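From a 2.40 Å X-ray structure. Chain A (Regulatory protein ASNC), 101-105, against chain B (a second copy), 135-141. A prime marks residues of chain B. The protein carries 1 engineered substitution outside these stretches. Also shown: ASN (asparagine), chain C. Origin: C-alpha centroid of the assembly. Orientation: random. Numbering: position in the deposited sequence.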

# COMPACT_ATOMS: atom_id res chain seq x y z
N THR A 101 14.80 -1.44 10.71
CA THR A 101 13.91 -2.60 10.59
C THR A 101 13.73 -3.10 9.16
O THR A 101 14.11 -2.45 8.18
CB THR A 101 12.49 -2.35 11.20
OG1 THR A 101 11.80 -1.35 10.43
CG2 THR A 101 12.59 -1.91 12.65
N THR A 102 12.96 -4.34 8.72
CA THR A 102 12.49 -4.84 7.45
C THR A 102 11.18 -4.12 7.13
O THR A 102 10.63 -3.46 8.01
CB THR A 102 12.35 -6.36 7.56
OG1 THR A 102 11.39 -6.68 8.57
CG2 THR A 102 13.68 -7.05 7.82
N GLY A 103 10.90 -4.22 6.22
CA GLY A 103 9.67 -3.52 5.81
C GLY A 103 9.85 -2.21 5.07
O GLY A 103 10.88 -1.98 4.45
N HIS A 104 8.84 -1.33 5.13
CA HIS A 104 8.77 -0.14 4.27
C HIS A 104 9.73 0.98 4.65
O HIS A 104 10.22 1.71 3.79
CB HIS A 104 7.35 0.43 4.20
CG HIS A 104 6.36 -0.48 3.55
ND1 HIS A 104 5.54 -1.32 4.27
CD2 HIS A 104 6.05 -0.68 2.24
CE1 HIS A 104 4.77 -2.01 3.43
NE2 HIS A 104 5.07 -1.64 2.20
N TYR A 105 9.97 1.15 5.95
CA TYR A 105 10.59 2.36 6.49
C TYR A 105 12.10 2.18 6.54
O TYR A 105 12.59 1.07 6.77
CB TYR A 105 10.05 2.65 7.89
CG TYR A 105 8.55 2.80 7.99
CD1 TYR A 105 7.80 1.96 8.80
CD2 TYR A 105 7.89 3.79 7.28
CE1 TYR A 105 6.41 2.11 8.90
CE2 TYR A 105 6.52 3.95 7.37
CZ TYR A 105 5.78 3.10 8.18
OH TYR A 105 4.41 3.27 8.26
N SER B 135 15.21 2.95 -1.88
CA SER B 135 14.83 2.12 -0.73
C SER B 135 14.97 0.63 -1.02
O SER B 135 14.95 0.21 -2.18
CB SER B 135 13.41 2.44 -0.27
OG SER B 135 12.49 2.33 -1.34
N THR B 136 15.13 -0.15 0.04
CA THR B 136 14.95 -1.59 -0.03
C THR B 136 13.77 -2.04 0.83
O THR B 136 13.38 -1.35 1.77
CB THR B 136 16.22 -2.36 0.39
OG1 THR B 136 16.74 -1.84 1.63
CG2 THR B 136 17.27 -2.26 -0.69
N GLU B 137 13.19 -3.18 0.51
CA GLU B 137 12.22 -3.85 1.40
C GLU B 137 12.56 -5.32 1.42
O GLU B 137 12.43 -5.99 0.40
CB GLU B 137 10.80 -3.70 0.86
CG GLU B 137 10.11 -2.42 1.26
CD GLU B 137 8.83 -2.20 0.47
OE1 GLU B 137 8.70 -1.12 -0.14
OE2 GLU B 137 7.96 -3.11 0.45
N THR B 138 13.03 -5.82 2.55
CA THR B 138 13.49 -7.19 2.58
C THR B 138 12.49 -8.12 3.30
O THR B 138 11.99 -7.79 4.39
CB THR B 138 14.98 -7.31 3.07
OG1 THR B 138 15.05 -7.87 4.38
CG2 THR B 138 15.66 -5.97 3.07
N LEU B 139 12.17 -9.25 2.66
CA LEU B 139 11.23 -10.27 3.18
C LEU B 139 11.97 -11.49 3.74
O LEU B 139 12.42 -12.36 2.99
CB LEU B 139 10.29 -10.76 2.07
CG LEU B 139 9.23 -9.83 1.46
CD1 LEU B 139 9.86 -8.58 0.83
CD2 LEU B 139 8.45 -10.61 0.42
N ILE B 140 12.11 -11.56 5.05
CA ILE B 140 12.95 -12.57 5.67
C ILE B 140 12.25 -13.92 5.63
O ILE B 140 11.06 -14.05 5.98
CB ILE B 140 13.33 -12.17 7.10
CG1 ILE B 140 14.27 -10.97 7.07
CG2 ILE B 140 13.96 -13.34 7.85
CD1 ILE B 140 15.34 -10.98 8.14
N VAL B 141 12.98 -14.94 5.16
CA VAL B 141 12.45 -16.29 5.11
C VAL B 141 12.54 -16.90 6.49
O VAL B 141 13.61 -16.93 7.12
CB VAL B 141 13.19 -17.19 4.06
CG1 VAL B 141 12.51 -18.54 3.96
CG2 VAL B 141 13.22 -16.52 2.69
N ASN C . 13.42 -1.24 5.07
CA ASN C . 14.73 -1.83 4.66
C ASN C . 14.59 -3.23 4.12
O ASN C . 13.84 -4.05 4.66
CB ASN C . 15.71 -1.82 5.82
CG ASN C . 16.12 -0.43 6.20
OD1 ASN C . 16.63 0.33 5.37
ND2 ASN C . 15.88 -0.07 7.45
OXT ASN C . 15.22 -3.52 3.12
O HOH W 1 13.19 0.94 3.47

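This is a small contact between a loop of one subunit and a strand of its copy, held by van der Waals packing and by a shared asparagine ligand rather than by direct hydrogen bonds, of which there are none across the two stretches.

The ligand is the polar bridge. Its amino group, a positively charged donor in a free amino acid, meets backbone carbonyls of the loop: ASN N donates to Gly103 O at 2.7 Å and to Tyr105 O at 3.0 Å. The side-chain amide is held by the same stretch, with ASN ND2 donating to Thr101 O at 3.1 Å. The carboxylate turns to the strand, where Thr138′ N gives a well-aligned hydrogen bond to ASN O (2.9 Å, 157°). Gly103 N reaches the same ASN O only weakly, at 3.3 Å and 123°. Thr136′ OG1 also donates to ASN OXT, although the placement of that oxygen is less certain. A water extends the bridge: it accepts from ASN N (2.7 Å) and donates to His104 O (3.1 Å) and Thr136′ O (2.9 Å).

Around this polar center the protein chains pack directly. Gly103 adopts phi/psi of 100/-155, where a CB would jam against the carbonyl O of Thr102; glycine is suited to this turn of the backbone, and its carbonyl lies against the strand, with Gly103 O 3.3 Å from Glu137′ CG. Thr102, compact and branched, sets CB 3.5 Å from Thr138′ O, while its methyl CG2 lies 4.0 Å from Ile140′ CG1, an apolar match. The CA-to-CB bond of His104 points away, yet its long side chain brings CD2 to 3.6 Å from Glu137′ OE2, an oblique approach of ring and carboxylate without a hydrogen bond. Glu137′ suits its place by length and flexibility: its CA-to-CB bond points sideways, but its end comes nearer the loop, and OE2 is hydrogen-bonded elsewhere in the structure.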